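Long-range contacts in chloramphenicol acetyltransferase (PDB 6PXA), which probably transfers the acetyl group of acetyl-CoA to a hydroxyl of chloramphenicol, as a trimeric acyltransferase of the hexapeptide repeat family, and here binds taurocholic acid: residues A83-A88 with A134-G139; V68-I73 with A119-V124; Q181-I186 with G206-L211; A159-V164 with K173-N178. All blocks are in the same frame, centred on the assembly; numbering follows the deposited sequence. Where two conformers were deposited one is given.

Overall arrangement
Interactions 1 and 2 lie in the left-handed beta-helix of the hexapeptide repeat family, interaction 4 at its end and interaction 3 in the helical tail. Interactions 1 and 2 join neighbouring coils on two different parallel sheets; their centres lie about 9 Å apart, they touch where M87 CE meets the backbone of K70, and their segments alternate along the chain. Interaction 4 comes next, where strands 162-165 and 169-173 give way to helix 177-186, its centre about 22 Å from both. Interaction 3 follows, about 13 Å from interaction 4 between centres, and shares helix 177-186 with it. Both touch the third subunit, so the tail is tied to the trimer as well.

Interaction 1 (A83-A88 with A134-G139); sequences ATFMMA and AMIMPG
I136 sits between T84 and M86 in a parallel pairing: its N donates to T84 O at 2.7 Å, and its O accepts from M86 N at 2.9 Å, at an N-H...O angle of 174°. The third bond, T84 N to A134 O, is more bent at 144°. A water lies between M86 O (2.6 Å) and I136 O, close enough to bond to both carbonyls, where the two strands begin to part.

Side chains alternate between two faces. On one, T84 and M135 lie side by side, the threonine CB 4.0 Å from M135 CG, while M86 holds CG anti to its carbonyl carbon (chi1 -61°), which sets CG 3.9 Å from M135 SD. On the other, F85 and I136 run alongside each other, and ring atom CD1 sits 3.7 Å from I136 CB. Beyond the strands, P138 lays its ring CG against M86 O at 3.4 Å.

These are adjacent coils of the left-handed beta-helix. Strand 84-86 has strand 47-48 on its other side, and strand 135-136 has strand 153-154. F85 faces inward onto V124 and I130, whereas M86 and M135 pack on S132 and E133 of the second subunit.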
loop_
_atom_site.group_PDB
_atom_site.type_symbol
_atom_site.label_atom_id
_atom_site.label_comp_id
_atom_site.label_asym_id
_atom_site.label_seq_id
_atom_site.Cartn_x
_atom_site.Cartn_y
_atom_site.Cartn_z
ATOM N N ALA B 83 0.454 -9.543 -2.810
ATOM C CA ALA B 83 0.578 -9.964 -1.425
ATOM C C ALA B 83 2.058 -10.158 -1.075
ATOM O O ALA B 83 2.868 -10.562 -1.913
ATOM C CB ALA B 83 -0.227 -11.244 -1.189
ATOM N N THR B 84 2.428 -9.782 0.140
ATOM C CA THR B 84 3.834 -9.674 0.514
ATOM C C THR B 84 4.076 -10.376 1.840
ATOM O O THR B 84 3.347 -10.145 2.820
ATOM C CB THR B 84 4.268 -8.201 0.605
ATOM O OG1 THR B 84 4.159 -7.597 -0.694
ATOM C CG2 THR B 84 5.712 -8.106 1.055
ATOM N N PHE B 85 5.085 -11.249 1.855
ATOM C CA PHE B 85 5.593 -11.894 3.065
ATOM C C PHE B 85 6.931 -11.262 3.430
ATOM O O PHE B 85 7.919 -11.387 2.692
ATOM C CB PHE B 85 5.725 -13.399 2.858
ATOM C CG PHE B 85 4.417 -14.050 2.501
ATOM C CD1 PHE B 85 3.529 -14.435 3.496
ATOM C CD2 PHE B 85 4.059 -14.228 1.174
ATOM C CE1 PHE B 85 2.312 -15.012 3.167
ATOM C CE2 PHE B 85 2.843 -14.798 0.832
ATOM C CZ PHE B 85 1.969 -15.199 1.848
ATOM N N MET B 86 6.963 -10.574 4.554
ATOM C CA MET B 86 8.202 -9.930 4.981
ATOM C C MET B 86 9.013 -10.911 5.816
ATOM O O MET B 86 8.548 -11.360 6.868
ATOM C CB MET B 86 7.897 -8.663 5.767
ATOM C CG MET B 86 7.128 -7.616 4.913
ATOM S SD MET B 86 8.060 -6.820 3.625
ATOM C CE MET B 86 8.940 -5.604 4.619
ATOM N N MET B 87 10.212 -11.255 5.344
ATOM C CA MET B 87 11.035 -12.200 6.074
ATOM C C MET B 87 12.181 -11.430 6.718
ATOM O O MET B 87 12.175 -10.194 6.729
ATOM C CB MET B 87 11.481 -13.322 5.144
ATOM C CG MET B 87 10.299 -14.104 4.488
ATOM S SD MET B 87 9.064 -14.708 5.666
ATOM C CE MET B 87 9.982 -16.071 6.444
ATOM N N ALA B 88 13.144 -12.173 7.289
ATOM C CA ALA B 88 14.365 -11.640 7.905
ATOM C C ALA B 88 14.106 -10.877 9.200
ATOM O O ALA B 88 14.912 -10.020 9.587
ATOM C CB ALA B 88 15.160 -10.757 6.931
ATOM N N ALA B 134 -1.974 -7.387 0.531
ATOM C CA ALA B 134 -1.837 -7.575 1.958
ATOM C C ALA B 134 -0.356 -7.749 2.267
ATOM O O ALA B 134 0.432 -8.173 1.412
ATOM C CB ALA B 134 -2.639 -8.793 2.442
ATOM N N MET B 135 0.039 -7.325 3.456
ATOM C CA MET B 135 1.413 -7.480 3.907
ATOM C C MET B 135 1.440 -8.281 5.195
ATOM O O MET B 135 0.847 -7.862 6.200
ATOM C CB MET B 135 2.095 -6.134 4.112
ATOM C CG MET B 135 3.603 -6.255 3.988
ATOM S SD MET B 135 4.516 -4.808 4.570
ATOM C CE MET B 135 4.870 -4.038 2.983
ATOM N N ILE B 136 2.169 -9.393 5.166
ATOM C CA ILE B 136 2.287 -10.352 6.269
ATOM C C ILE B 136 3.649 -10.143 6.938
ATOM O O ILE B 136 4.696 -10.388 6.326
ATOM C CB ILE B 136 2.157 -11.793 5.760
ATOM C CG1 ILE B 136 0.908 -11.962 4.900
ATOM C CG2 ILE B 136 2.092 -12.757 6.917
ATOM C CD1 ILE B 136 -0.349 -11.676 5.663
ATOM N N MET B 137 3.646 -9.680 8.182
ATOM C CA MET B 137 4.886 -9.307 8.858
ATOM C C MET B 137 5.566 -10.539 9.463
ATOM O O MET B 137 4.963 -11.612 9.543
ATOM C CB MET B 137 4.588 -8.246 9.914
ATOM C CG MET B 137 3.977 -6.935 9.366
ATOM S SD MET B 137 5.042 -6.015 8.282
ATOM C CE MET B 137 4.808 -6.843 6.836
ATOM N N PRO B 138 6.847 -10.427 9.874
ATOM C CA PRO B 138 7.586 -11.632 10.306
ATOM C C PRO B 138 6.967 -12.309 11.511
ATOM O O PRO B 138 6.415 -11.662 12.403
ATOM C CB PRO B 138 8.987 -11.100 10.646
ATOM C CG PRO B 138 9.106 -9.773 9.844
ATOM C CD PRO B 138 7.707 -9.221 9.860
ATOM N N GLY B 139 7.072 -13.642 11.526
ATOM C CA GLY B 139 6.719 -14.451 12.665
ATOM C C GLY B 139 5.249 -14.764 12.853
ATOM O O GLY B 139 4.922 -15.465 13.804
HETATM O O HOH W 1 6.334 -12.779 6.780
#

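Interaction 2 (V68-I73 with A119-V124)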
loop_
_atom_site.group_PDB
_atom_site.type_symbol
_atom_site.label_atom_id
_atom_site.label_comp_id
_atom_site.label_asym_id
_atom_site.label_seq_id
_atom_site.Cartn_x
_atom_site.Cartn_y
_atom_site.Cartn_z
ATOM N N VAL B 68 17.731 -19.420 9.376
ATOM C CA VAL B 68 16.919 -18.209 9.239
ATOM C C VAL B 68 15.442 -18.570 9.383
ATOM O O VAL B 68 15.058 -19.743 9.329
ATOM C CB VAL B 68 17.159 -17.492 7.895
ATOM C CG1 VAL B 68 18.599 -16.993 7.793
ATOM C CG2 VAL B 68 16.806 -18.406 6.731
ATOM N N ASP B 69 14.609 -17.532 9.554
ATOM C CA ASP B 69 13.162 -17.730 9.584
ATOM C C ASP B 69 12.667 -18.271 8.244
ATOM O O ASP B 69 13.084 -17.824 7.170
ATOM C CB ASP B 69 12.437 -16.410 9.933
ATOM C CG ASP B 69 12.747 -15.934 11.354
ATOM O OD1 ASP B 69 12.935 -16.785 12.264
ATOM O OD2 ASP B 69 12.886 -14.704 11.566
ATOM N N LYS B 70 11.795 -19.266 8.304
ATOM C CA LYS B 70 11.287 -19.916 7.110
ATOM C C LYS B 70 9.847 -19.472 6.858
ATOM O O LYS B 70 9.134 -19.038 7.769
ATOM C CB LYS B 70 11.379 -21.440 7.235
ATOM C CG LYS B 70 12.823 -21.985 7.120
ATOM C CD LYS B 70 12.923 -23.465 7.395
ATOM C CE LYS B 70 14.376 -23.804 7.806
ATOM N NZ LYS B 70 14.568 -25.218 8.249
ATOM N N LEU B 71 9.426 -19.585 5.600
ATOM C CA LEU B 71 8.062 -19.275 5.179
ATOM C C LEU B 71 7.378 -20.589 4.799
ATOM O O LEU B 71 7.789 -21.259 3.850
ATOM C CB LEU B 71 8.061 -18.288 4.008
ATOM C CG LEU B 71 6.708 -18.162 3.297
ATOM C CD1 LEU B 71 5.660 -17.590 4.239
ATOM C CD2 LEU B 71 6.805 -17.352 2.009
ATOM N N ARG B 72 6.340 -20.967 5.539
ATOM C CA ARG B 72 5.648 -22.225 5.298
ATOM C C ARG B 72 4.195 -21.927 4.940
ATOM O O ARG B 72 3.491 -21.250 5.698
ATOM C CB ARG B 72 5.738 -23.144 6.519
ATOM C CG ARG B 72 7.115 -23.259 7.124
ATOM C CD ARG B 72 7.119 -24.429 8.133
ATOM N NE ARG B 72 7.601 -24.051 9.461
ATOM C CZ ARG B 72 7.091 -24.522 10.605
ATOM N NH1 ARG B 72 7.589 -24.130 11.772
ATOM N NH2 ARG B 72 6.067 -25.370 10.590
ATOM N N ILE B 73 3.756 -22.427 3.786
ATOM C CA ILE B 73 2.411 -22.192 3.272
ATOM C C ILE B 73 1.736 -23.543 3.065
ATOM O O ILE B 73 2.366 -24.505 2.602
ATOM C CB ILE B 73 2.449 -21.376 1.965
ATOM C CG1 ILE B 73 2.965 -19.958 2.241
ATOM C CG2 ILE B 73 1.079 -21.327 1.328
ATOM C CD1 ILE B 73 3.367 -19.173 0.988
ATOM N N ALA B 119 12.469 -13.822 14.139
ATOM C CA ALA B 119 11.106 -13.655 14.600
ATOM C C ALA B 119 10.354 -14.969 14.633
ATOM O O ALA B 119 9.212 -15.004 15.107
ATOM C CB ALA B 119 10.362 -12.663 13.698
ATOM N N GLY B 120 10.972 -16.047 14.164
ATOM C CA GLY B 120 10.292 -17.307 13.989
ATOM C C GLY B 120 9.695 -17.402 12.605
ATOM O O GLY B 120 9.582 -16.414 11.863
ATOM N N ASP B 121 9.274 -18.615 12.260
ATOM C CA ASP B 121 8.725 -18.869 10.933
ATOM C C ASP B 121 7.415 -18.111 10.687
ATOM O O ASP B 121 6.614 -17.883 11.599
ATOM C CB ASP B 121 8.456 -20.364 10.743
ATOM C CG ASP B 121 9.740 -21.199 10.653
ATOM O OD1 ASP B 121 10.872 -20.635 10.644
ATOM O OD2 ASP B 121 9.606 -22.446 10.555
ATOM N N THR B 122 7.201 -17.741 9.432
ATOM C CA THR B 122 5.893 -17.281 8.964
ATOM C C THR B 122 5.139 -18.503 8.453
ATOM O O THR B 122 5.614 -19.199 7.549
ATOM C CB THR B 122 6.026 -16.222 7.877
ATOM O OG1 THR B 122 6.671 -15.073 8.440
ATOM C CG2 THR B 122 4.657 -15.790 7.378
ATOM N N ILE B 123 4.000 -18.796 9.069
ATOM C CA ILE B 123 3.220 -19.974 8.738
ATOM C C ILE B 123 1.865 -19.510 8.242
ATOM O O ILE B 123 1.163 -18.780 8.950
ATOM C CB ILE B 123 3.062 -20.901 9.947
ATOM C CG1 ILE B 123 4.435 -21.251 10.517
ATOM C CG2 ILE B 123 2.334 -22.161 9.530
ATOM C CD1 ILE B 123 4.389 -22.073 11.791
ATOM N N VAL B 124 1.495 -19.959 7.047
ATOM C CA VAL B 124 0.135 -19.838 6.533
ATOM C C VAL B 124 -0.470 -21.238 6.471
ATOM O O VAL B 124 0.095 -22.147 5.845
ATOM C CB VAL B 124 0.103 -19.140 5.167
ATOM C CG1 VAL B 124 -1.347 -18.989 4.693
ATOM C CG2 VAL B 124 0.767 -17.765 5.263
#
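Two successive coils of the left-handed beta-helix are stacked where R72 pairs with I123, in the parallel sheet that also holds strands 25-27 and 141-142. The axes of strands 71-73 and 122-124 come within 4.7 Å of each other and differ by only 5° in direction. R72 is bonded through both its backbone polar atoms: its N donates to T122 O, and its O accepts from V124 N at 2.7 Å. One step earlier, K70 O accepts from T122 N.

Ahead of the strands, aspartates take over the bonding. D69 reaches across to the turn at A119-G120: OD2 receives A119 N on its syn side at 2.8 Å, and OD1 receives a weak bond from G120 N. D121 answers from the other coil, its OD1 accepting K70 N at 2.9 Å from above the carboxylate plane. G120 has a positive phi, and a CB there would press on the carbonyl O of the residue before it, which calls for glycine.

On the inner face, L71 packs beside T122, I73 CG1 lies 4.2 Å from V124 CB, and F85 packs against both L71 and V124. The outer face carries a salt bridge. The R72 chain bends at chi3, and its guanidinium stands nearly perpendicular to the D121 carboxylate, the planes 87° apart. I123 CD1 covers one guanidinium face toward its rim. Both bonds of the side-on grip end on the anti side of one oxygen: NE lies 2.8 Å and NH1 2.9 Å from D121 OD2.

Interaction 3 (Q181-I186 with G206-L211)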
loop_
_atom_site.group_PDB
_atom_site.type_symbol
_atom_site.label_atom_id
_atom_site.label_comp_id
_atom_site.label_asym_id
_atom_site.label_seq_id
_atom_site.Cartn_x
_atom_site.Cartn_y
_atom_site.Cartn_z
ATOM N N GLN B 181 -14.715 -25.847 14.694
ATOM C CA GLN B 181 -14.053 -26.950 15.380
ATOM C C GLN B 181 -14.159 -28.234 14.574
ATOM O O GLN B 181 -13.223 -29.041 14.550
ATOM C CB GLN B 181 -14.660 -27.141 16.768
ATOM C CG GLN B 181 -13.670 -26.954 17.895
ATOM C CD GLN B 181 -13.844 -27.999 18.980
ATOM O OE1 GLN B 181 -13.035 -28.922 19.105
ATOM N NE2 GLN B 181 -14.908 -27.869 19.766
ATOM N N THR B 182 -15.291 -28.425 13.894
ATOM C CA THR B 182 -15.500 -29.622 13.090
ATOM C C THR B 182 -14.537 -29.663 11.911
ATOM O O THR B 182 -13.865 -30.675 11.672
ATOM C CB THR B 182 -16.954 -29.669 12.618
ATOM O OG1 THR B 182 -17.791 -30.005 13.731
ATOM C CG2 THR B 182 -17.135 -30.697 11.518
ATOM N N LEU B 183 -14.436 -28.556 11.176
ATOM C CA LEU B 183 -13.525 -28.507 10.038
ATOM C C LEU B 183 -12.079 -28.740 10.466
ATOM O O LEU B 183 -11.277 -29.261 9.684
ATOM C CB LEU B 183 -13.678 -27.153 9.320
ATOM C CG LEU B 183 -15.057 -26.876 8.710
ATOM C CD1 LEU B 183 -15.130 -25.460 8.050
ATOM C CD2 LEU B 183 -15.383 -27.934 7.691
ATOM N N LEU B 184 -11.734 -28.391 11.707
ATOM C CA LEU B 184 -10.361 -28.532 12.168
ATOM C C LEU B 184 -10.023 -29.965 12.557
ATOM O O LEU B 184 -8.841 -30.308 12.638
ATOM C CB LEU B 184 -10.094 -27.588 13.343
ATOM C CG LEU B 184 -10.182 -26.095 12.960
ATOM C CD1 LEU B 184 -9.799 -25.193 14.123
ATOM C CD2 LEU B 184 -9.293 -25.816 11.776
ATOM N N VAL B 185 -11.025 -30.807 12.787
ATOM C CA VAL B 185 -10.793 -32.223 13.060
ATOM C C VAL B 185 -10.728 -33.036 11.771
ATOM O O VAL B 185 -9.849 -33.889 11.607
ATOM C CB VAL B 185 -11.883 -32.764 14.011
ATOM C CG1 VAL B 185 -11.822 -34.288 14.084
ATOM C CG2 VAL B 185 -11.730 -32.160 15.402
ATOM N N ILE B 186 -11.650 -32.787 10.836
ATOM C CA ILE B 186 -11.724 -33.635 9.647
ATOM C C ILE B 186 -10.658 -33.259 8.624
ATOM O O ILE B 186 -10.209 -34.118 7.856
ATOM C CB ILE B 186 -13.135 -33.609 9.022
ATOM C CG1 ILE B 186 -13.516 -32.213 8.536
ATOM C CG2 ILE B 186 -14.196 -34.126 10.006
ATOM C CD1 ILE B 186 -14.961 -32.163 8.010
ATOM N N GLY B 206 -22.076 -24.510 1.803
ATOM C CA GLY B 206 -21.901 -24.217 3.210
ATOM C C GLY B 206 -22.224 -25.373 4.131
ATOM O O GLY B 206 -22.209 -25.191 5.353
ATOM N N HIS B 207 -22.490 -26.561 3.587
ATOM C CA HIS B 207 -22.998 -27.688 4.375
ATOM C C HIS B 207 -21.841 -28.433 5.018
ATOM O O HIS B 207 -21.438 -29.518 4.589
ATOM C CB HIS B 207 -23.838 -28.609 3.504
ATOM C CG HIS B 207 -25.108 -27.980 3.037
ATOM N ND1 HIS B 207 -26.180 -27.762 3.875
ATOM C CD2 HIS B 207 -25.468 -27.488 1.829
ATOM C CE1 HIS B 207 -27.153 -27.180 3.198
ATOM N NE2 HIS B 207 -26.747 -27.002 1.954
ATOM N N ILE B 208 -21.318 -27.843 6.095
ATOM C CA ILE B 208 -20.230 -28.471 6.850
ATOM C C ILE B 208 -20.662 -29.820 7.422
ATOM O O ILE B 208 -19.872 -30.774 7.457
ATOM C CB ILE B 208 -19.742 -27.514 7.953
ATOM C CG1 ILE B 208 -19.029 -26.311 7.318
ATOM C CG2 ILE B 208 -18.857 -28.234 8.961
ATOM C CD1 ILE B 208 -18.730 -25.212 8.285
ATOM N N GLU B 209 -21.921 -29.927 7.869
ATOM C CA GLU B 209 -22.383 -31.161 8.499
ATOM C C GLU B 209 -22.454 -32.312 7.502
ATOM O O GLU B 209 -22.152 -33.460 7.853
ATOM C CB GLU B 209 -23.740 -30.939 9.159
ATOM C CG GLU B 209 -23.672 -30.053 10.377
ATOM C CD GLU B 209 -24.984 -30.009 11.124
ATOM O OE1 GLU B 209 -25.973 -30.592 10.628
ATOM O OE2 GLU B 209 -25.030 -29.397 12.209
ATOM N N GLU B 210 -22.865 -32.032 6.262
ATOM C CA GLU B 210 -22.727 -33.022 5.198
ATOM C C GLU B 210 -21.270 -33.439 5.043
ATOM O O GLU B 210 -20.954 -34.633 4.957
ATOM C CB GLU B 210 -23.258 -32.468 3.874
ATOM C CG GLU B 210 -24.736 -32.624 3.634
ATOM C CD GLU B 210 -25.137 -32.178 2.229
ATOM O OE1 GLU B 210 -25.496 -30.995 2.042
ATOM O OE2 GLU B 210 -25.086 -33.015 1.304
ATOM N N LEU B 211 -20.363 -32.465 5.020
ATOM C CA LEU B 211 -18.949 -32.801 4.918
ATOM C C LEU B 211 -18.516 -33.707 6.069
ATOM O O LEU B 211 -17.782 -34.683 5.861
ATOM C CB LEU B 211 -18.110 -31.524 4.881
ATOM C CG LEU B 211 -16.673 -31.769 4.415
ATOM C CD1 LEU B 211 -16.666 -32.201 2.966
ATOM C CD2 LEU B 211 -15.767 -30.547 4.612
#
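I208 and L183 meet between two helices of the C-terminal helical tail, 177-186 and 208-219, in a wholly apolar contact near the start of the second helix. I208 is the main bump. Its side chain crosses that of L183 at about a right angle, and its two arms fit around the leucine fork: I208 CD1 touches L183 CD1 at 3.6 Å, while I208 CG2 rests on L183 CD2 at 3.7 Å. The same CG2 also meets the T182 methyl, CG2, at 3.9 Å, so this branch sits against two consecutive residues of the facing helix. T182 turns only its methyl to the contact; its OG1 is hydrogen-bonded to N178 O, one turn back in its own helix.

One turn along each helix, L211 and I186 repeat the meeting with roles reversed, the isoleucine now on helix 177-186. L211 CD2 reaches between L183 and I186, lying 4.1 Å from L183 CD2. W191, I202 and L203 also surround L211, and I98 of the third subunit packs on both I208 and L211. I186 holds CG1 between its backbone N and carbonyl carbon (chi1 63°), and from there CD1 extends to 3.8 Å from L211 CD2.

Interaction 4 (A159-V164 with K173-N178)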
loop_
_atom_site.group_PDB
_atom_site.type_symbol
_atom_site.label_atom_id
_atom_site.label_comp_id
_atom_site.label_asym_id
_atom_site.label_seq_id
_atom_site.Cartn_x
_atom_site.Cartn_y
_atom_site.Cartn_z
ATOM N N ALA B 159 -6.577 -16.309 14.002
ATOM C CA ALA B 159 -7.265 -17.530 14.379
ATOM C C ALA B 159 -7.887 -18.194 13.152
ATOM O O ALA B 159 -8.260 -17.513 12.201
ATOM C CB ALA B 159 -8.358 -17.243 15.411
ATOM N N PRO B 160 -8.020 -19.526 13.167
ATOM C CA PRO B 160 -8.628 -20.233 12.032
ATOM C C PRO B 160 -10.004 -19.689 11.681
ATOM O O PRO B 160 -10.842 -19.443 12.555
ATOM C CB PRO B 160 -8.724 -21.680 12.528
ATOM C CG PRO B 160 -7.744 -21.787 13.622
ATOM C CD PRO B 160 -7.615 -20.437 14.243
ATOM N N TYR B 161 -10.238 -19.548 10.375
ATOM C CA TYR B 161 -11.522 -19.125 9.809
ATOM C C TYR B 161 -11.906 -17.709 10.225
ATOM O O TYR B 161 -13.089 -17.334 10.145
ATOM C CB TYR B 161 -12.625 -20.124 10.157
ATOM C CG TYR B 161 -12.416 -21.422 9.425
ATOM C CD1 TYR B 161 -12.852 -21.581 8.115
ATOM C CD2 TYR B 161 -11.733 -22.468 10.024
ATOM C CE1 TYR B 161 -12.639 -22.761 7.433
ATOM C CE2 TYR B 161 -11.508 -23.647 9.357
ATOM C CZ TYR B 161 -11.956 -23.784 8.065
ATOM O OH TYR B 161 -11.713 -24.963 7.427
ATOM N N SER B 162 -10.920 -16.927 10.665
ATOM C CA SER B 162 -11.094 -15.498 10.873
ATOM C C SER B 162 -11.007 -14.728 9.552
ATOM O O SER B 162 -10.275 -15.105 8.625
ATOM C CB SER B 162 -10.024 -14.982 11.848
ATOM O OG SER B 162 -10.328 -15.341 13.185
ATOM N N VAL B 163 -11.737 -13.613 9.482
ATOM C CA VAL B 163 -11.585 -12.627 8.414
ATOM C C VAL B 163 -10.953 -11.372 9.008
ATOM O O VAL B 163 -11.503 -10.779 9.945
ATOM C CB VAL B 163 -12.936 -12.294 7.762
ATOM C CG1 VAL B 163 -12.751 -11.347 6.561
ATOM C CG2 VAL B 163 -13.657 -13.561 7.381
ATOM N N VAL B 164 -9.823 -10.943 8.449
ATOM C CA VAL B 164 -9.014 -9.883 9.052
ATOM C C VAL B 164 -8.680 -8.861 7.979
ATOM O O VAL B 164 -8.233 -9.226 6.886
ATOM C CB VAL B 164 -7.727 -10.431 9.707
ATOM C CG1 VAL B 164 -7.015 -9.351 10.568
ATOM C CG2 VAL B 164 -8.042 -11.670 10.550
ATOM N N LYS B 173 -15.909 -14.229 11.927
ATOM C CA LYS B 173 -15.494 -15.603 11.688
ATOM C C LYS B 173 -16.433 -16.203 10.647
ATOM O O LYS B 173 -17.629 -15.916 10.652
ATOM C CB LYS B 173 -15.511 -16.416 12.991
ATOM C CG LYS B 173 -14.517 -15.882 14.024
ATOM C CD LYS B 173 -14.207 -16.902 15.113
ATOM C CE LYS B 173 -12.967 -17.710 14.769
ATOM N NZ LYS B 173 -12.616 -18.703 15.834
ATOM N N ARG B 174 -15.886 -16.982 9.710
ATOM C CA ARG B 174 -16.700 -17.442 8.583
ATOM C C ARG B 174 -17.853 -18.322 9.048
ATOM O O ARG B 174 -18.929 -18.306 8.441
ATOM C CB ARG B 174 -15.833 -18.194 7.573
ATOM C CG ARG B 174 -14.835 -17.325 6.794
ATOM C CD ARG B 174 -13.787 -18.180 6.090
ATOM N NE ARG B 174 -14.354 -19.025 5.041
ATOM C CZ ARG B 174 -13.766 -20.109 4.533
ATOM N NH1 ARG B 174 -12.580 -20.520 4.964
ATOM N NH2 ARG B 174 -14.374 -20.802 3.586
ATOM N N PHE B 175 -17.647 -19.109 10.112
ATOM C CA PHE B 175 -18.656 -20.042 10.604
ATOM C C PHE B 175 -18.742 -19.979 12.124
ATOM O O PHE B 175 -17.867 -19.425 12.800
ATOM C CB PHE B 175 -18.349 -21.479 10.155
ATOM C CG PHE B 175 -18.036 -21.587 8.694
ATOM C CD1 PHE B 175 -19.051 -21.553 7.758
ATOM C CD2 PHE B 175 -16.723 -21.699 8.258
ATOM C CE1 PHE B 175 -18.770 -21.652 6.408
ATOM C CE2 PHE B 175 -16.430 -21.793 6.907
ATOM C CZ PHE B 175 -17.466 -21.762 5.980
ATOM N N ASP B 176 -19.813 -20.570 12.659
ATOM C CA ASP B 176 -19.962 -20.729 14.102
ATOM C C ASP B 176 -18.842 -21.592 14.672
ATOM O O ASP B 176 -18.247 -22.419 13.977
ATOM C CB ASP B 176 -21.308 -21.370 14.432
ATOM C CG ASP B 176 -22.406 -20.877 13.524
ATOM O OD1 ASP B 176 -22.148 -20.788 12.298
ATOM O OD2 ASP B 176 -23.509 -20.576 14.028
ATOM N N GLU B 177 -18.580 -21.405 15.970
ATOM C CA GLU B 177 -17.450 -22.074 16.611
ATOM C C GLU B 177 -17.548 -23.588 16.488
ATOM O O GLU B 177 -16.548 -24.263 16.214
ATOM C CB GLU B 177 -17.360 -21.672 18.085
ATOM C CG GLU B 177 -16.911 -20.233 18.333
ATOM C CD GLU B 177 -15.482 -19.971 17.886
ATOM O OE1 GLU B 177 -14.667 -20.916 17.875
ATOM O OE2 GLU B 177 -15.172 -18.814 17.542
ATOM N N ASN B 178 -18.742 -24.143 16.695
ATOM C CA ASN B 178 -18.885 -25.595 16.660
ATOM C C ASN B 178 -18.497 -26.156 15.296
ATOM O O ASN B 178 -17.836 -27.199 15.208
ATOM C CB ASN B 178 -20.316 -25.986 17.022
ATOM C CG ASN B 178 -20.674 -25.627 18.454
ATOM O OD1 ASN B 178 -19.794 -25.355 19.272
ATOM N ND2 ASN B 178 -21.970 -25.632 18.766
#
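Y161 and R174 join the two segments through one backbone bond, R174 N to Y161 O at 2.9 Å and 165°, next to the antiparallel, non-hydrogen-bonded pair S162-K173. A type II turn from A159 to S162 presents that carbonyl, with Y161 at positive phi.

The Y161 ring lies beside R174; NH1 comes to 3.3 Å from ring atoms CD1 and CE1, with ring and guanidinium planes 34° apart. F175 approaches from another direction: Y161 CD1 lies at the edge of the phenyl ring, 3.8 Å from CE2, and the two rings meet obliquely with their planes at 64°. Above one phenyl face sits CB of R174. K173 runs out past the turn, its CE 3.5 Å from P160 O, and its NZ makes a salt bridge with E177 OE2 at 3.1 Å in the first turn of helix 177-186.

The R174 guanidinium is buried but amply bonded. NH1 donates to G145 O, NE to A95 O of the third subunit, and NH2 makes weak bonds to W97 O and I98 O of that subunit. Through NE and NH2, R174 links the end of the beta-helix to the third subunit, and the carbonyl dipoles probably help to stabilise its buried charge.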